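Local coordinates for protein transcription factor SKN7 (Chaetomium thermophilum, PDB 5D5W) that binds heat-shock-element DNA through an HSF-type winged helix-turn-helix domain and probably regulates gene expression in response to osmotic and oxidative stress, at residues B[7-10]-B[11-15]; B[37-40]-B[41-45]; B[54-57]-B[58-62]. One frame throughout, in Å; residues are numbered along the deposited sequence.

Contact 1 of 3, residues B[7-10]-B[11-15]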
# COMPACT_ATOMS: atom_id res chain seq x y z
N LYS B 7 -12.68 -14.51 8.40
CA LYS B 7 -12.22 -13.27 9.01
C LYS B 7 -12.61 -12.04 8.19
O LYS B 7 -12.90 -10.98 8.75
CB LYS B 7 -10.71 -13.30 9.21
CG LYS B 7 -10.27 -14.25 10.32
CD LYS B 7 -9.10 -13.70 11.11
CE LYS B 7 -7.79 -14.42 10.82
NZ LYS B 7 -7.57 -15.53 11.79
N LEU B 8 -12.61 -12.19 6.88
CA LEU B 8 -13.03 -11.12 5.99
C LEU B 8 -14.51 -10.83 6.23
O LEU B 8 -14.89 -9.71 6.51
CB LEU B 8 -12.80 -11.54 4.54
CG LEU B 8 -13.05 -10.51 3.45
CD1 LEU B 8 -12.12 -9.33 3.61
CD2 LEU B 8 -12.86 -11.16 2.09
N TYR B 9 -15.33 -11.87 6.16
CA TYR B 9 -16.78 -11.74 6.36
C TYR B 9 -17.12 -11.11 7.71
O TYR B 9 -17.98 -10.24 7.78
CB TYR B 9 -17.47 -13.10 6.25
CG TYR B 9 -18.97 -12.99 6.11
CD1 TYR B 9 -19.57 -12.98 4.86
CD2 TYR B 9 -19.80 -12.87 7.24
CE1 TYR B 9 -20.95 -12.88 4.72
CE2 TYR B 9 -21.17 -12.76 7.12
CZ TYR B 9 -21.75 -12.77 5.86
OH TYR B 9 -23.12 -12.67 5.73
N LYS B 10 -16.45 -11.57 8.77
CA LYS B 10 -16.71 -11.11 10.14
C LYS B 10 -16.31 -9.65 10.33
O LYS B 10 -16.95 -8.91 11.08
CB LYS B 10 -15.96 -12.00 11.15
CG LYS B 10 -16.53 -11.94 12.56
CD LYS B 10 -16.21 -13.19 13.39
CE LYS B 10 -14.78 -13.18 13.93
NZ LYS B 10 -14.53 -14.32 14.87
N MET B 11 -15.25 -9.25 9.65
CA MET B 11 -14.79 -7.86 9.61
C MET B 11 -15.91 -6.98 9.04
O MET B 11 -16.17 -5.88 9.53
CB MET B 11 -13.56 -7.78 8.70
CG MET B 11 -12.58 -6.66 8.99
SD MET B 11 -11.23 -6.74 7.79
CE MET B 11 -12.11 -6.28 6.30
N LEU B 12 -16.57 -7.49 8.00
CA LEU B 12 -17.64 -6.77 7.33
C LEU B 12 -18.96 -6.89 8.08
O LEU B 12 -19.91 -6.16 7.78
CB LEU B 12 -17.79 -7.30 5.90
CG LEU B 12 -16.67 -6.93 4.92
CD1 LEU B 12 -16.60 -7.90 3.75
CD2 LEU B 12 -16.87 -5.51 4.42
N GLU B 13 -19.03 -7.79 9.06
CA GLU B 13 -20.24 -8.02 9.84
C GLU B 13 -20.36 -7.00 10.98
O GLU B 13 -21.33 -7.02 11.74
CB GLU B 13 -20.22 -9.46 10.40
CG GLU B 13 -21.58 -10.13 10.56
CD GLU B 13 -21.48 -11.65 10.74
OE1 GLU B 13 -22.40 -12.37 10.27
OE2 GLU B 13 -20.50 -12.14 11.34
N ASP B 14 -19.38 -6.10 11.09
CA ASP B 14 -19.26 -5.20 12.24
C ASP B 14 -19.49 -3.72 11.86
O ASP B 14 -18.70 -3.15 11.09
CB ASP B 14 -17.88 -5.36 12.86
CG ASP B 14 -17.73 -4.59 14.16
OD1 ASP B 14 -18.50 -3.63 14.38
OD2 ASP B 14 -16.85 -4.96 14.96
N PRO B 15 -20.55 -3.10 12.41
CA PRO B 15 -20.83 -1.70 12.06
C PRO B 15 -19.87 -0.66 12.66
O PRO B 15 -19.88 0.49 12.22
CB PRO B 15 -22.26 -1.49 12.59
CG PRO B 15 -22.82 -2.85 12.80
CD PRO B 15 -21.64 -3.67 13.21
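Y9 and E13, one turn apart at helix 3-12, meet ring edge to carboxylate: E13 OE1 lies in the plane of the tyrosine ring, 3.4 Å from Y9 CE2, while the carboxylate plane stands at 90° to the ring. A chi1 of -166° puts the Y9 ring beside its own carbonyl carbon, where its CE2 edge meets E13. Beyond this edge the phenol is held by the protein, its OH hydrogen-bonded to the carbonyl of A92 and its ring meeting W23. K10 also flanks E13, obliquely, with the aliphatic K10 CG 4.2 Å from E13 OE2. The apolar side is formed by L8, M11 and L12. M11, bent at chi3, brings its terminal methyl CE to 4.1 Å from L8 CD1, and L12 CD1 lies 4.4 Å from L8 CG. L8 and L12 rest on F30 and F90, M11 on F38 and I42. M11 N bonds to K7 O at 3.1 Å, and L12 N to L8 O. The bond of E13 N to K10 O is weak, 139° at the hydrogen. The chemistry is thus two-sided, leucine and methionine carbons turned into the domain core and a carboxylate set against the C-H edge of a tyrosine, probably a weakly favourable electrostatic contact.

Contact 2 of 3, residues B[37-40]-B[41-45]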
# COMPACT_ATOMS: atom_id res chain seq x y z
N LYS B 37 -6.94 4.35 8.88
CA LYS B 37 -7.55 3.67 10.02
C LYS B 37 -7.72 2.16 9.81
O LYS B 37 -7.58 1.40 10.76
CB LYS B 37 -8.90 4.29 10.37
CG LYS B 37 -9.32 4.03 11.82
CD LYS B 37 -10.80 4.32 12.07
CE LYS B 37 -11.27 3.73 13.39
NZ LYS B 37 -12.73 3.38 13.39
N PHE B 38 -8.02 1.75 8.57
CA PHE B 38 -8.16 0.31 8.25
C PHE B 38 -6.85 -0.46 8.39
O PHE B 38 -6.78 -1.49 9.06
CB PHE B 38 -8.68 0.12 6.82
CG PHE B 38 -8.64 -1.31 6.36
CD1 PHE B 38 -9.49 -2.24 6.92
CD2 PHE B 38 -7.72 -1.73 5.41
CE1 PHE B 38 -9.45 -3.56 6.52
CE2 PHE B 38 -7.67 -3.06 5.02
CZ PHE B 38 -8.54 -3.97 5.57
N THR B 39 -5.82 0.07 7.74
CA THR B 39 -4.50 -0.54 7.74
C THR B 39 -3.92 -0.58 9.15
O THR B 39 -3.43 -1.61 9.59
CB THR B 39 -3.54 0.22 6.81
OG1 THR B 39 -4.00 0.11 5.46
CG2 THR B 39 -2.14 -0.31 6.89
N LYS B 40 -4.00 0.53 9.87
CA LYS B 40 -3.28 0.65 11.13
C LYS B 40 -4.06 0.09 12.31
O LYS B 40 -3.46 -0.35 13.28
CB LYS B 40 -2.88 2.10 11.38
CG LYS B 40 -2.32 2.84 10.17
CD LYS B 40 -0.81 2.69 9.98
CE LYS B 40 -0.40 3.19 8.60
NZ LYS B 40 0.82 4.06 8.60
N THR B 41 -5.39 0.09 12.23
CA THR B 41 -6.23 -0.29 13.38
C THR B 41 -6.96 -1.62 13.22
O THR B 41 -6.99 -2.43 14.15
CB THR B 41 -7.31 0.78 13.64
OG1 THR B 41 -6.71 2.08 13.65
CG2 THR B 41 -8.03 0.53 14.96
N ILE B 42 -7.54 -1.84 12.05
CA ILE B 42 -8.41 -2.99 11.81
C ILE B 42 -7.65 -4.21 11.25
O ILE B 42 -7.85 -5.34 11.71
CB ILE B 42 -9.56 -2.60 10.86
CG1 ILE B 42 -10.34 -1.43 11.46
CG2 ILE B 42 -10.49 -3.78 10.62
CD1 ILE B 42 -11.17 -0.66 10.46
N LEU B 43 -6.78 -3.98 10.28
CA LEU B 43 -5.94 -5.08 9.78
C LEU B 43 -5.28 -5.85 10.92
O LEU B 43 -5.39 -7.07 10.97
CB LEU B 43 -4.88 -4.59 8.79
CG LEU B 43 -5.29 -4.59 7.32
CD1 LEU B 43 -4.10 -4.15 6.47
CD2 LEU B 43 -5.79 -5.96 6.88
N PRO B 44 -4.61 -5.15 11.86
CA PRO B 44 -3.92 -5.87 12.93
C PRO B 44 -4.85 -6.53 13.94
O PRO B 44 -4.43 -7.44 14.66
CB PRO B 44 -3.09 -4.78 13.63
CG PRO B 44 -3.26 -3.53 12.84
CD PRO B 44 -4.51 -3.69 12.03
N LYS B 45 -6.10 -6.06 14.03
CA LYS B 45 -7.09 -6.70 14.89
C LYS B 45 -7.38 -8.10 14.37
O LYS B 45 -7.40 -9.06 15.14
CB LYS B 45 -8.39 -5.89 14.97
CG LYS B 45 -8.38 -4.77 16.00
CD LYS B 45 -9.67 -3.96 15.93
CE LYS B 45 -9.54 -2.63 16.66
NZ LYS B 45 -10.71 -1.75 16.39
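F38 and L43, five residues apart in helix 35-46 of this winged helix-turn-helix domain, meet ring face to isobutyl group: L43 CG sits over one face of the phenyl ring, 4.1 Å from its centroid and 29° off the normal, a CH-pi contact. L43 CD2 continues the approach to 3.6 Å from F38 CZ. The spacing of five, rather than four, goes with a wider pi-type turn, in which L43 N bonds to F38 O at 2.8 Å and 170°, nearly along the C=O axis. F38 CG stands anti to the backbone nitrogen (chi1 171°), which lays the ring alongside the helix, against L43 and the CB of I42. T41, the third main contributor, packs on the turn before it: its CB lies 3.0 Å from K37 O, its backbone N bonds to that same K37 O at 2.9 Å, and its OG1 rests 3.7 Å from K37 CG. M11 of helix 3-12 touches both F38 and I42, and F55 of helix 52-61 meets the F38 ring edge-to-face, so the F38 side of the helix lies in the core. K40 NZ forms a salt bridge with D81 OD2 of the second subunit, linking the two protein chains. P44 has no N-H to give, and the helix kinks there: its ring carbon CG rests 3.2 Å from K40 O.

Contact 3 of 3, residues B[54-57]-B[58-62]. With nucleotides of chain A; nucleotides of chain C.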
# COMPACT_ATOMS: atom_id res chain seq x y z
N SER B 54 -0.31 -6.86 1.71
CA SER B 54 -0.51 -8.25 2.11
C SER B 54 -1.98 -8.63 2.19
O SER B 54 -2.36 -9.79 1.92
CB SER B 54 0.18 -8.52 3.44
OG SER B 54 1.56 -8.23 3.33
N PHE B 55 -2.83 -7.67 2.54
CA PHE B 55 -4.28 -7.86 2.50
C PHE B 55 -4.73 -8.03 1.07
O PHE B 55 -5.52 -8.90 0.75
CB PHE B 55 -4.99 -6.66 3.12
CG PHE B 55 -6.49 -6.76 3.11
CD1 PHE B 55 -7.14 -7.70 3.87
CD2 PHE B 55 -7.24 -5.90 2.33
CE1 PHE B 55 -8.52 -7.80 3.86
CE2 PHE B 55 -8.62 -5.98 2.32
CZ PHE B 55 -9.26 -6.94 3.09
N VAL B 56 -4.22 -7.17 0.19
CA VAL B 56 -4.53 -7.25 -1.22
C VAL B 56 -4.09 -8.60 -1.80
O VAL B 56 -4.85 -9.23 -2.54
CB VAL B 56 -3.89 -6.09 -1.99
CG1 VAL B 56 -3.94 -6.34 -3.50
CG2 VAL B 56 -4.58 -4.79 -1.65
N ARG B 57 -2.88 -9.04 -1.47
CA ARG B 57 -2.35 -10.30 -1.99
C ARG B 57 -3.26 -11.47 -1.65
O ARG B 57 -3.54 -12.29 -2.50
CB ARG B 57 -0.97 -10.59 -1.43
CG ARG B 57 -0.32 -11.86 -1.98
CD ARG B 57 0.31 -11.64 -3.34
NE ARG B 57 0.67 -12.89 -4.01
CZ ARG B 57 -0.19 -13.68 -4.66
NH1 ARG B 57 -1.48 -13.38 -4.73
NH2 ARG B 57 0.24 -14.80 -5.24
N GLN B 58 -3.70 -11.54 -0.40
CA GLN B 58 -4.62 -12.60 0.02
C GLN B 58 -5.92 -12.58 -0.77
O GLN B 58 -6.50 -13.62 -1.06
CB GLN B 58 -4.95 -12.47 1.52
CG GLN B 58 -3.91 -13.05 2.46
CD GLN B 58 -3.93 -14.57 2.49
OE1 GLN B 58 -3.47 -15.23 1.55
NE2 GLN B 58 -4.46 -15.14 3.57
N LEU B 59 -6.40 -11.39 -1.08
CA LEU B 59 -7.63 -11.27 -1.83
C LEU B 59 -7.42 -11.85 -3.23
O LEU B 59 -8.25 -12.62 -3.70
CB LEU B 59 -8.11 -9.81 -1.87
CG LEU B 59 -8.63 -9.22 -0.54
CD1 LEU B 59 -8.65 -7.70 -0.58
CD2 LEU B 59 -10.02 -9.73 -0.17
N ASN B 60 -6.33 -11.50 -3.91
CA ASN B 60 -6.01 -12.10 -5.22
C ASN B 60 -5.68 -13.60 -5.15
O ASN B 60 -5.89 -14.33 -6.11
CB ASN B 60 -4.84 -11.38 -5.89
CG ASN B 60 -5.20 -10.01 -6.43
OD1 ASN B 60 -4.38 -9.11 -6.44
ND2 ASN B 60 -6.44 -9.87 -6.90
N LYS B 61 -5.17 -14.04 -4.01
CA LYS B 61 -4.82 -15.44 -3.81
C LYS B 61 -6.06 -16.32 -3.75
O LYS B 61 -6.05 -17.43 -4.25
CB LYS B 61 -4.01 -15.61 -2.51
CG LYS B 61 -2.94 -16.69 -2.56
CD LYS B 61 -2.09 -16.68 -1.30
CE LYS B 61 -0.83 -17.54 -1.43
NZ LYS B 61 -0.27 -17.98 -0.11
N TYR B 62 -7.12 -15.81 -3.12
CA TYR B 62 -8.40 -16.52 -3.02
C TYR B 62 -9.43 -16.09 -4.09
O TYR B 62 -10.63 -16.30 -3.92
CB TYR B 62 -9.00 -16.30 -1.63
CG TYR B 62 -8.37 -17.12 -0.54
CD1 TYR B 62 -9.04 -18.21 0.01
CD2 TYR B 62 -7.13 -16.80 -0.03
CE1 TYR B 62 -8.47 -18.95 1.02
CE2 TYR B 62 -6.56 -17.53 0.99
CZ TYR B 62 -7.24 -18.60 1.51
OH TYR B 62 -6.66 -19.33 2.52
P DA A 7 -4.20 -13.87 -10.14
OP1 DA A 7 -4.89 -14.92 -10.92
OP2 DA A 7 -4.62 -13.60 -8.74
O5' DA A 7 -2.63 -14.17 -10.15
C5' DA A 7 -1.89 -14.04 -11.38
C4' DA A 7 -0.43 -14.36 -11.17
O4' DA A 7 0.21 -13.25 -10.51
C3' DA A 7 -0.17 -15.58 -10.28
O3' DA A 7 0.97 -16.25 -10.80
C2' DA A 7 0.11 -14.95 -8.93
C1' DA A 7 0.88 -13.72 -9.35
N9 DA A 7 0.92 -12.62 -8.37
C8 DA A 7 -0.11 -12.07 -7.66
N7 DA A 7 0.26 -11.10 -6.85
C5 DA A 7 1.63 -11.01 -7.05
C6 DA A 7 2.62 -10.19 -6.49
N6 DA A 7 2.36 -9.24 -5.58
N1 DA A 7 3.89 -10.35 -6.91
C2 DA A 7 4.15 -11.29 -7.83
N3 DA A 7 3.31 -12.14 -8.42
C4 DA A 7 2.05 -11.95 -7.98
P DG C 2 -4.39 -18.77 4.78
OP1 DG C 2 -5.60 -18.46 5.60
OP2 DG C 2 -4.42 -18.64 3.30
O5' DG C 2 -3.20 -17.86 5.33
C5' DG C 2 -2.94 -17.79 6.74
C4' DG C 2 -1.85 -16.79 7.04
O4' DG C 2 -0.56 -17.28 6.58
C3' DG C 2 -2.01 -15.41 6.39
O3' DG C 2 -1.54 -14.47 7.36
C2' DG C 2 -1.14 -15.51 5.15
C1' DG C 2 0.01 -16.38 5.65
N9 DG C 2 0.71 -17.17 4.64
C8 DG C 2 0.15 -17.98 3.68
N7 DG C 2 1.04 -18.61 2.96
C5 DG C 2 2.26 -18.21 3.49
C6 DG C 2 3.58 -18.57 3.12
O6 DG C 2 3.95 -19.34 2.23
N1 DG C 2 4.53 -17.93 3.91
C2 DG C 2 4.24 -17.05 4.94
N2 DG C 2 5.29 -16.54 5.59
N3 DG C 2 3.01 -16.73 5.30
C4 DG C 2 2.08 -17.34 4.54
P DT A 6 -7.15 -7.83 -9.96
OP1 DT A 6 -8.33 -8.50 -10.57
OP2 DT A 6 -7.20 -7.39 -8.55
O5' DT A 6 -5.91 -8.80 -10.15
C5' DT A 6 -5.58 -9.27 -11.46
C4' DT A 6 -4.34 -10.12 -11.40
O4' DT A 6 -3.22 -9.28 -11.06
C3' DT A 6 -4.37 -11.23 -10.34
O3' DT A 6 -4.29 -12.50 -10.99
C2' DT A 6 -3.15 -10.94 -9.46
C1' DT A 6 -2.30 -10.05 -10.34
N1 DT A 6 -1.42 -9.13 -9.62
C2 DT A 6 -0.07 -9.19 -9.86
O2 DT A 6 0.44 -9.99 -10.63
N3 DT A 6 0.68 -8.29 -9.15
C4 DT A 6 0.22 -7.35 -8.24
O4 DT A 6 1.02 -6.61 -7.68
C5 DT A 6 -1.21 -7.34 -8.05
C7 DT A 6 -1.80 -6.35 -7.09
C6 DT A 6 -1.95 -8.21 -8.74
O HOH W 1 -3.08 -14.46 -6.74
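F55 and L59 form the dense inner side of helix 52-61, the recognition helix of the helix-turn-helix: L59 CD1 lies over one face of the F55 ring, 3.4 Å from F55 CE2. Around them L8, F30 and F38 close the core, and four successive backbone bonds run from Q58 N to S54 O through K61 N to R57 O. The other side is polar and turned to DNA and water. Bent at chi2 (81°), R57 leaves the helix and sets its guanidinium face over the C8-N7 edge of the adenine of DA7 of chain A, with C8 3.4 Å above the guanidinium centre. R57 NE bonds to a guanine O6, and R57 NH1 gives a proton to a water 2.8 Å away that lies next to the phosphate of DA7 of chain A. Replacing R57 with an alanine would probably leave that guanine O6 without its donor and the C8-N7 edge of the adenine without the guanidinium that covers it. Phosphate contacts flank the base readout. Q58 folds back at chi2, its NE2 3.5 Å from O5' of DG2 of chain C. Just past the helix, Y62 OH donates to OP2 of DG2 of chain C, which lies in the ring plane; the exact length of this very short bond is doubtful. N60 ND2 bonds to the carbonyl of F64 and also to OP2 of DT6 of chain A, at 3.1 Å and 165°.

Contacts 1, 2 and 3 sit on the three helices of the domain, and their inner faces meet in one hydrophobic core. M11 CE of contact 1 lies 3.8 Å from F38 CE1 of contact 2. L8 CD1, also of contact 1, lies 3.8 Å from F55 CZ of contact 3, and L43 CD2 of contact 2 comes to 3.7 Å from F55 CD1. F55 is therefore shared ground, touched from both other helices. The centres of contacts 1 and 2 are about 13 Å apart, and that of contact 3 is about 16 Å from each. Contact 3 alone touches the DNA directly; the nearest atoms of contacts 1 and 2 stay about 7 Å from it.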